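Local coordinates for protein beta-N-acetylhexosaminidase (Bacteroides fragilis, PDB 4PYS) that probably hydrolyses terminal beta-linked N-acetylhexosamine residues from the non-reducing ends of glycans, as a glycoside hydrolase of family 20, at residues S41-F46 against F99-Q104; I153-S157 against Y212-I218; V206-I210 against R279-S283. All coordinates share one frame; numbering follows the deposited sequence.

Interaction 1. Residues S41-F46 against F99-Q104; sequences SFIRLF and FIYAIQ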
loop_
_atom_site.group_PDB
_atom_site.type_symbol
_atom_site.label_atom_id
_atom_site.label_comp_id
_atom_site.label_asym_id
_atom_site.label_seq_id
_atom_site.Cartn_x
_atom_site.Cartn_y
_atom_site.Cartn_z
ATOM N N SER A 41 4.558 18.782 -10.277
ATOM C CA SER A 41 4.416 17.449 -9.699
ATOM C C SER A 41 3.279 17.334 -8.680
ATOM O O SER A 41 2.696 16.264 -8.513
ATOM C CB SER A 41 5.704 17.055 -9.004
ATOM O OG SER A 41 5.807 17.806 -7.814
ATOM N N PHE A 42 2.982 18.428 -7.981
ATOM C CA PHE A 42 1.952 18.390 -6.944
ATOM C C PHE A 42 0.694 19.157 -7.320
ATOM O O PHE A 42 -0.348 19.011 -6.678
ATOM C CB PHE A 42 2.504 18.894 -5.605
ATOM C CG PHE A 42 2.981 20.321 -5.629
ATOM C CD1 PHE A 42 2.096 21.366 -5.410
ATOM C CD2 PHE A 42 4.321 20.614 -5.842
ATOM C CE1 PHE A 42 2.530 22.675 -5.420
ATOM C CE2 PHE A 42 4.763 21.918 -5.852
ATOM C CZ PHE A 42 3.864 22.953 -5.637
ATOM N N ILE A 43 0.781 19.961 -8.370
ATOM C CA ILE A 43 -0.273 20.924 -8.641
ATOM C C ILE A 43 -1.586 20.315 -9.157
ATOM O O ILE A 43 -2.656 20.883 -8.943
ATOM C CB ILE A 43 0.222 22.054 -9.566
ATOM C CG1 ILE A 43 -0.558 23.335 -9.284
ATOM C CG2 ILE A 43 0.158 21.641 -11.031
ATOM C CD1 ILE A 43 -0.520 23.743 -7.815
ATOM N N ARG A 44 -1.517 19.168 -9.830
ATOM C CA ARG A 44 -2.737 18.518 -10.296
ATOM C C ARG A 44 -3.627 18.109 -9.114
ATOM O O ARG A 44 -4.859 18.181 -9.197
ATOM C CB ARG A 44 -2.417 17.318 -11.189
ATOM C CG ARG A 44 -2.019 17.711 -12.610
ATOM C CD ARG A 44 -1.888 16.497 -13.520
ATOM N NE ARG A 44 -0.540 15.935 -13.490
ATOM C CZ ARG A 44 0.460 16.359 -14.260
ATOM N NH1 ARG A 44 0.263 17.355 -15.116
ATOM N NH2 ARG A 44 1.657 15.792 -14.173
ATOM N N LEU A 45 -3.004 17.713 -8.009
ATOM C CA LEU A 45 -3.761 17.352 -6.807
ATOM C C LEU A 45 -4.423 18.581 -6.190
ATOM O O LEU A 45 -5.567 18.522 -5.728
ATOM C CB LEU A 45 -2.868 16.657 -5.774
ATOM C CG LEU A 45 -3.558 16.134 -4.510
ATOM C CD1 LEU A 45 -4.579 15.049 -4.862
ATOM C CD2 LEU A 45 -2.541 15.602 -3.502
ATOM N N PHE A 46 -3.696 19.693 -6.179
ATOM C CA PHE A 46 -4.241 20.945 -5.669
ATOM C C PHE A 46 -5.457 21.379 -6.489
ATOM O O PHE A 46 -6.485 21.779 -5.930
ATOM C CB PHE A 46 -3.163 22.043 -5.697
ATOM C CG PHE A 46 -3.651 23.371 -5.198
ATOM C CD1 PHE A 46 -3.619 23.665 -3.840
ATOM C CD2 PHE A 46 -4.156 24.321 -6.080
ATOM C CE1 PHE A 46 -4.081 24.876 -3.367
ATOM C CE2 PHE A 46 -4.623 25.539 -5.616
ATOM C CZ PHE A 46 -4.583 25.820 -4.254
ATOM N N PHE A 99 4.908 18.631 -0.276
ATOM C CA PHE A 99 3.861 19.509 -0.796
ATOM C C PHE A 99 2.535 18.768 -0.916
ATOM O O PHE A 99 1.468 19.323 -0.663
ATOM C CB PHE A 99 4.263 20.060 -2.172
ATOM C CG PHE A 99 5.281 21.172 -2.120
ATOM C CD1 PHE A 99 5.087 22.290 -1.305
ATOM C CD2 PHE A 99 6.432 21.109 -2.902
ATOM C CE1 PHE A 99 6.034 23.332 -1.282
ATOM C CE2 PHE A 99 7.387 22.134 -2.869
ATOM C CZ PHE A 99 7.177 23.248 -2.057
ATOM N N ILE A 100 2.599 17.511 -1.320
ATOM C CA ILE A 100 1.383 16.713 -1.428
ATOM C C ILE A 100 0.735 16.512 -0.062
ATOM O O ILE A 100 -0.485 16.652 0.099
ATOM C CB ILE A 100 1.685 15.372 -2.122
ATOM C CG1 ILE A 100 1.905 15.646 -3.613
ATOM C CG2 ILE A 100 0.531 14.370 -1.900
ATOM C CD1 ILE A 100 2.491 14.520 -4.375
ATOM N N TYR A 101 1.553 16.232 0.940
ATOM C CA TYR A 101 1.003 16.038 2.270
ATOM C C TYR A 101 0.488 17.349 2.849
ATOM O O TYR A 101 -0.525 17.357 3.550
ATOM C CB TYR A 101 2.033 15.353 3.184
ATOM C CG TYR A 101 2.378 13.966 2.673
ATOM C CD1 TYR A 101 1.402 13.165 2.093
ATOM C CD2 TYR A 101 3.683 13.476 2.734
ATOM C CE1 TYR A 101 1.710 11.887 1.598
ATOM C CE2 TYR A 101 3.999 12.203 2.247
ATOM C CZ TYR A 101 3.002 11.421 1.684
ATOM O OH TYR A 101 3.301 10.160 1.190
ATOM N N ALA A 102 1.156 18.461 2.546
ATOM C CA ALA A 102 0.611 19.769 2.935
ATOM C C ALA A 102 -0.765 19.997 2.315
ATOM O O ALA A 102 -1.668 20.525 2.962
ATOM C CB ALA A 102 1.574 20.910 2.548
ATOM N N ILE A 103 -0.921 19.611 1.048
ATOM C CA ILE A 103 -2.209 19.737 0.380
ATOM C C ILE A 103 -3.254 18.881 1.075
ATOM O O ILE A 103 -4.381 19.321 1.256
ATOM C CB ILE A 103 -2.109 19.359 -1.124
ATOM C CG1 ILE A 103 -1.395 20.484 -1.886
ATOM C CG2 ILE A 103 -3.489 19.124 -1.750
ATOM C CD1 ILE A 103 -0.911 20.070 -3.280
ATOM N N GLN A 104 -2.884 17.673 1.485
ATOM C CA GLN A 104 -3.842 16.820 2.187
ATOM C C GLN A 104 -4.259 17.463 3.515
ATOM O O GLN A 104 -5.414 17.377 3.917
ATOM C CB GLN A 104 -3.261 15.421 2.441
ATOM C CG GLN A 104 -2.963 14.612 1.187
ATOM C CD GLN A 104 -4.214 14.245 0.394
ATOM O OE1 GLN A 104 -5.342 14.595 0.767
ATOM N NE2 GLN A 104 -4.014 13.524 -0.703
#
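Phe42 faces Ile100 with their CA atoms 5.8 Å apart, and Phe46 faces Ile103 at 6.5 Å between CA atoms, so residues 41-46 and 99-104, which run in broadly the same direction, stay close along the whole contact. Van der Waals and aromatic contacts hold them, with neither a salt bridge nor a hydrogen bond between.

At one end two aromatic side chains cross. Phe42 CG sits between the backbone N and the carbonyl carbon (chi1 62°), and this turns the ring so that one face lies under Phe99. Phe99 CB stands over that face, 3.9 Å from the Phe42 ring centroid and 21° off the normal, which meets the geometry of a CH-pi contact. The Phe42 and Phe99 rings are tilted by 33° with centroids 4.6 Å apart, a pairing that is neither a stack nor edge-to-face. Beside them, Phe42 CB rests on CG1 of Ile100.

Further along, the end of Ile103 makes the next contacts. Its CD1 lies 3.6 Å from Phe42 O and also meets Phe46 CB at 3.8 Å, touching the carbonyl oxygen of one residue and the side chain of another. Leu45 answers from the other helix: its CD2 branch comes within 3.7 Å of Ile100 CG2 while also brushing CG2 of Ile103. The amide nitrogen of Gln104 passes close to the same methyl, but its probable hydrogen bond is with Ser157 OG, while OE1 accepts one from Arg107 NH1.

Trp69 meets both Phe42 and Phe46, Met33 touches Phe46, and Val91 and Ala93 lie against Phe99, which places strands 31-35, 67-71 and 89-93 beneath the pair. Two helices side by side on a mixed beta sheet give the helical layer of a two-layer alpha/beta arrangement, as in family 20 domain 2.

Interaction 2. Residues I153-S157 against Y212-I218; sequences IDMAS and YAADRGI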
loop_
_atom_site.group_PDB
_atom_site.type_symbol
_atom_site.label_atom_id
_atom_site.label_comp_id
_atom_site.label_asym_id
_atom_site.label_seq_id
_atom_site.Cartn_x
_atom_site.Cartn_y
_atom_site.Cartn_z
ATOM N N ILE A 153 -5.991 4.325 -4.078
ATOM C CA ILE A 153 -4.753 5.095 -4.191
ATOM C C ILE A 153 -4.993 6.501 -3.631
ATOM O O ILE A 153 -4.178 7.041 -2.870
ATOM C CB ILE A 153 -4.318 5.176 -5.655
ATOM C CG1 ILE A 153 -3.785 3.810 -6.099
ATOM C CG2 ILE A 153 -3.272 6.299 -5.856
ATOM C CD1 ILE A 153 -3.484 3.700 -7.601
ATOM N N ASP A 154 -6.129 7.086 -3.995
ATOM C CA ASP A 154 -6.493 8.402 -3.476
ATOM C C ASP A 154 -6.627 8.352 -1.954
ATOM O O ASP A 154 -6.198 9.277 -1.250
ATOM C CB ASP A 154 -7.806 8.856 -4.123
ATOM C CG ASP A 154 -8.026 10.352 -4.037
ATOM O OD1 ASP A 154 -7.067 11.125 -4.282
ATOM O OD2 ASP A 154 -9.168 10.757 -3.727
HETATM N N MSE A 155 -7.206 7.269 -1.437
HETATM C CA MSE A 155 -7.317 7.101 0.018
HETATM C C MSE A 155 -5.940 7.066 0.669
HETATM O O MSE A 155 -5.702 7.709 1.703
HETATM C CB MSE A 155 -8.065 5.810 0.359
HETATM C CG MSE A 155 -8.072 5.536 1.855
HETATM SE SE MSE A 155 -8.439 3.665 2.246
HETATM C CE MSE A 155 -6.728 2.950 1.673
ATOM N N ALA A 156 -5.028 6.324 0.069
ATOM C CA ALA A 156 -3.694 6.174 0.645
ATOM C C ALA A 156 -3.041 7.542 0.763
ATOM O O ALA A 156 -2.475 7.882 1.796
ATOM C CB ALA A 156 -2.853 5.236 -0.229
ATOM N N SER A 157 -3.153 8.342 -0.289
ATOM C CA SER A 157 -2.578 9.694 -0.285
ATOM C C SER A 157 -3.253 10.570 0.758
ATOM O O SER A 157 -2.590 11.329 1.475
ATOM C CB SER A 157 -2.748 10.337 -1.661
ATOM O OG SER A 157 -2.062 11.583 -1.715
ATOM N N TYR A 212 -1.677 8.564 -12.211
ATOM C CA TYR A 212 -2.623 9.025 -11.188
ATOM C C TYR A 212 -1.991 8.984 -9.803
ATOM O O TYR A 212 -2.113 9.919 -8.997
ATOM C CB TYR A 212 -3.871 8.139 -11.228
ATOM C CG TYR A 212 -4.964 8.515 -10.248
ATOM C CD1 TYR A 212 -5.911 9.474 -10.577
ATOM C CD2 TYR A 212 -5.058 7.895 -9.001
ATOM C CE1 TYR A 212 -6.921 9.824 -9.686
ATOM C CE2 TYR A 212 -6.078 8.238 -8.097
ATOM C CZ TYR A 212 -6.998 9.197 -8.458
ATOM O OH TYR A 212 -8.005 9.546 -7.580
ATOM N N ALA A 213 -1.300 7.888 -9.527
ATOM C CA ALA A 213 -0.652 7.718 -8.236
ATOM C C ALA A 213 0.462 8.745 -8.047
ATOM O O ALA A 213 0.576 9.345 -6.985
ATOM C CB ALA A 213 -0.108 6.306 -8.106
ATOM N N ALA A 214 1.279 8.941 -9.078
ATOM C CA ALA A 214 2.394 9.884 -8.995
ATOM C C ALA A 214 1.909 11.293 -8.656
ATOM O O ALA A 214 2.561 12.007 -7.892
ATOM C CB ALA A 214 3.195 9.888 -10.298
ATOM N N ASP A 215 0.757 11.677 -9.209
ATOM C CA ASP A 215 0.185 12.999 -8.955
ATOM C C ASP A 215 -0.209 13.183 -7.502
ATOM O O ASP A 215 -0.420 14.309 -7.047
ATOM C CB ASP A 215 -1.040 13.245 -9.839
ATOM C CG ASP A 215 -0.670 13.526 -11.272
ATOM O OD1 ASP A 215 0.478 13.961 -11.503
ATOM O OD2 ASP A 215 -1.525 13.314 -12.159
ATOM N N ARG A 216 -0.334 12.087 -6.766
ATOM C CA ARG A 216 -0.679 12.207 -5.355
ATOM C C ARG A 216 0.336 11.540 -4.424
ATOM O O ARG A 216 0.011 11.133 -3.309
ATOM C CB ARG A 216 -2.139 11.776 -5.093
ATOM C CG ARG A 216 -2.537 10.408 -5.590
ATOM C CD ARG A 216 -4.008 10.388 -6.053
ATOM N NE ARG A 216 -4.139 11.042 -7.354
ATOM C CZ ARG A 216 -5.102 11.901 -7.670
ATOM N NH1 ARG A 216 -5.121 12.459 -8.867
ATOM N NH2 ARG A 216 -6.041 12.201 -6.791
ATOM N N GLY A 217 1.584 11.457 -4.881
ATOM C CA GLY A 217 2.686 11.049 -4.026
ATOM C C GLY A 217 2.745 9.574 -3.676
ATOM O O GLY A 217 3.376 9.191 -2.687
ATOM N N ILE A 218 2.092 8.746 -4.487
ATOM C CA ILE A 218 2.017 7.311 -4.207
ATOM C C ILE A 218 2.872 6.521 -5.188
ATOM O O ILE A 218 2.741 6.695 -6.396
ATOM C CB ILE A 218 0.565 6.801 -4.307
ATOM C CG1 ILE A 218 -0.296 7.437 -3.212
ATOM C CG2 ILE A 218 0.524 5.280 -4.187
ATOM C CD1 ILE A 218 0.218 7.161 -1.797
#
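Asp154 and Arg216 form the charged link between two outer helices of the TIM barrel, helix 146-158 and the C-terminal end of helix 203-214, which stops in a Schellman motif. The guanidinium of Arg216 lies over the face of the Tyr212 ring, with NE 3.4 Å above the ring plane and over its centre. Two acceptors at its edge help fix its rotation: NE donates to Tyr212 O at 2.8 Å, and NH2 to Asp154 OD1 at 2.9 Å.

Although OD1 is nearly in the guanidinium plane, the carboxylate is turned 62° from it, so the NH2 donor arrives from above the carboxylate plane, 48° out. Both groups have a second charged partner, Lys49 for Asp154 OD2 and Glu48 for Arg216 NH2. This alternation of charges would be expected to favour the ionised forms of all four.

Next to the polar groups the packing is apolar. Ile153 CG2 settles against the helix backbone, 3.8 Å from Ala213 CA, with the edge of the Tyr212 ring beside it. CD1 of Ile218 reaches Ala156 CB at 3.9 Å.

Gly217, with positive phi, is the C-prime residue of the cap. Ile218 N bonds to Ala213 O (3.0 Å) and Gly217 N to Ala214 O (3.2 Å); Ala213 O also accepts from Arg216 N, the two donors arriving from opposite faces of its plane. The reversal leaves Arg216 O facing helix 146-158, where Ser157 OG, anti to its own backbone N, donates to it at 2.7 Å, in the carbonyl plane and on a lone pair.

Interaction 3. Residues V206-I210 against R279-S283; sequences VKEII and RMFPS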
loop_
_atom_site.group_PDB
_atom_site.type_symbol
_atom_site.label_atom_id
_atom_site.label_comp_id
_atom_site.label_asym_id
_atom_site.label_seq_id
_atom_site.Cartn_x
_atom_site.Cartn_y
_atom_site.Cartn_z
ATOM N N VAL A 206 -2.439 0.391 -16.620
ATOM C CA VAL A 206 -1.386 0.502 -15.619
ATOM C C VAL A 206 -0.679 1.843 -15.743
ATOM O O VAL A 206 -0.402 2.490 -14.740
ATOM C CB VAL A 206 -0.369 -0.649 -15.737
ATOM C CG1 VAL A 206 0.881 -0.361 -14.890
ATOM C CG2 VAL A 206 -1.014 -1.952 -15.304
ATOM N N LYS A 207 -0.410 2.268 -16.977
ATOM C CA LYS A 207 0.218 3.566 -17.205
ATOM C C LYS A 207 -0.642 4.692 -16.627
ATOM O O LYS A 207 -0.121 5.615 -16.002
ATOM C CB LYS A 207 0.461 3.809 -18.691
ATOM C CG LYS A 207 1.308 5.043 -18.958
ATOM C CD LYS A 207 1.475 5.274 -20.449
ATOM C CE LYS A 207 2.316 6.507 -20.708
ATOM N NZ LYS A 207 1.784 7.304 -21.854
ATOM N N GLU A 208 -1.953 4.605 -16.837
ATOM C CA GLU A 208 -2.897 5.585 -16.288
ATOM C C GLU A 208 -2.832 5.592 -14.760
ATOM O O GLU A 208 -2.763 6.647 -14.129
ATOM C CB GLU A 208 -4.325 5.265 -16.757
ATOM C CG GLU A 208 -5.406 6.205 -16.214
ATOM C CD GLU A 208 -6.818 5.803 -16.625
ATOM O OE1 GLU A 208 -6.979 4.774 -17.317
ATOM O OE2 GLU A 208 -7.772 6.519 -16.250
ATOM N N ILE A 209 -2.861 4.402 -14.171
ATOM C CA ILE A 209 -2.806 4.254 -12.713
ATOM C C ILE A 209 -1.501 4.774 -12.117
ATOM O O ILE A 209 -1.503 5.458 -11.083
ATOM C CB ILE A 209 -3.080 2.791 -12.328
ATOM C CG1 ILE A 209 -4.583 2.512 -12.456
ATOM C CG2 ILE A 209 -2.595 2.488 -10.929
ATOM C CD1 ILE A 209 -4.933 1.062 -12.629
ATOM N N ILE A 210 -0.383 4.476 -12.774
ATOM C CA ILE A 210 0.907 4.980 -12.306
ATOM C C ILE A 210 0.951 6.507 -12.318
ATOM O O ILE A 210 1.483 7.122 -11.395
ATOM C CB ILE A 210 2.071 4.434 -13.171
ATOM C CG1 ILE A 210 2.195 2.929 -12.978
ATOM C CG2 ILE A 210 3.391 5.120 -12.805
ATOM C CD1 ILE A 210 2.607 2.557 -11.584
ATOM N N ARG A 279 9.527 -2.369 -16.541
ATOM C CA ARG A 279 9.296 -1.299 -17.508
ATOM C C ARG A 279 8.058 -0.490 -17.142
ATOM O O ARG A 279 8.034 0.731 -17.317
ATOM C CB ARG A 279 9.108 -1.865 -18.912
ATOM C CG ARG A 279 10.337 -2.499 -19.491
ATOM C CD ARG A 279 10.071 -2.931 -20.925
ATOM N NE ARG A 279 10.465 -4.318 -21.145
ATOM C CZ ARG A 279 9.884 -5.130 -22.022
ATOM N NH1 ARG A 279 10.317 -6.379 -22.159
ATOM N NH2 ARG A 279 8.872 -4.692 -22.763
HETATM N N MSE A 280 7.037 -1.183 -16.637
HETATM C CA MSE A 280 5.746 -0.572 -16.347
HETATM C C MSE A 280 5.727 0.124 -14.999
HETATM O O MSE A 280 5.109 1.181 -14.857
HETATM C CB MSE A 280 4.630 -1.625 -16.352
HETATM C CG MSE A 280 4.287 -2.180 -17.710
HETATM SE SE MSE A 280 2.650 -3.199 -17.487
HETATM C CE MSE A 280 3.432 -4.836 -16.736
ATOM N N PHE A 281 6.385 -0.479 -14.011
ATOM C CA PHE A 281 6.340 0.021 -12.641
ATOM C C PHE A 281 7.707 0.569 -12.251
ATOM O O PHE A 281 8.630 -0.200 -11.993
ATOM C CB PHE A 281 5.952 -1.105 -11.671
ATOM C CG PHE A 281 4.544 -1.626 -11.856
ATOM C CD1 PHE A 281 4.277 -2.654 -12.751
ATOM C CD2 PHE A 281 3.497 -1.103 -11.113
ATOM C CE1 PHE A 281 2.981 -3.142 -12.920
ATOM C CE2 PHE A 281 2.202 -1.582 -11.264
ATOM C CZ PHE A 281 1.939 -2.603 -12.176
ATOM N N PRO A 282 7.843 1.902 -12.197
ATOM C CA PRO A 282 9.148 2.486 -11.860
ATOM C C PRO A 282 9.550 2.309 -10.394
ATOM O O PRO A 282 10.682 2.661 -10.035
ATOM C CB PRO A 282 8.958 3.974 -12.188
ATOM C CG PRO A 282 7.474 4.206 -12.036
ATOM C CD PRO A 282 6.842 2.932 -12.539
ATOM N N SER A 283 8.644 1.780 -9.573
ATOM C CA SER A 283 8.900 1.519 -8.146
ATOM C C SER A 283 10.263 0.876 -7.875
ATOM O O SER A 283 10.626 -0.110 -8.502
ATOM C CB SER A 283 7.807 0.614 -7.582
ATOM O OG SER A 283 8.096 0.234 -6.246
#
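Where two outer helices of the TIM barrel meet, Val206 and Ile210, one turn apart on helix 203-214, pack against the point where helix 264-280 ends and the chain turns toward strand 285-287. Phe281, the first residue to leave helical phi/psi, supplies the ring they share. Val206 brings one methyl over a face of it: CG1 is 4.1 Å from the Phe281 ring centroid and 28° off the normal, a CH-pi contact whose nearest ring atom is CZ at 3.7 Å. That methyl is placed by a chi1 of 168°, CG1 lying trans to the valine N. Ile210 approaches obliquely at another part of the ring, CD1 to Phe281 CD2 at 3.8 Å.

Two other carbons of Ile210 meet the chain as it leaves the helix. CG1 lies 3.9 Å from Met280 O, and CG2 meets CD of the Pro282 ring at 4.1 Å. Met280, a selenomethionine, adds its CB against Val206 CG1. The Phe281 ring also touches Trp166 and Leu168 of strand 163-170 and Val220 and Pro222 of strand 219-223. An aromatic residue just past one helix end, packed between a neighbouring helix and the inner strands, fits the layered helix-over-strand packing of a TIM barrel.

In the fold
From the N terminus, interaction 1 comes first: it closes a loop of 52 residues that holds several strands of the domain 2 sheet, and is complete before strand 132-138, the first of the barrel sheet in the chain. Interactions 2 and 3 both use helix 203-214, and their segments alternate along the chain, so their loops cross: 206-210 lies inside the span from 153 to 218, while 279-283 lies beyond it. Ile153 CD1 packs on Ile209 CG2 at 3.7 Å, joining the two. Interaction 1 in turn meets interaction 2 through the Arg44-Asp215 salt bridge and packing of Ile100 on Gly217. The three contacts thus run from domain 2 through successive outer helices of the barrel.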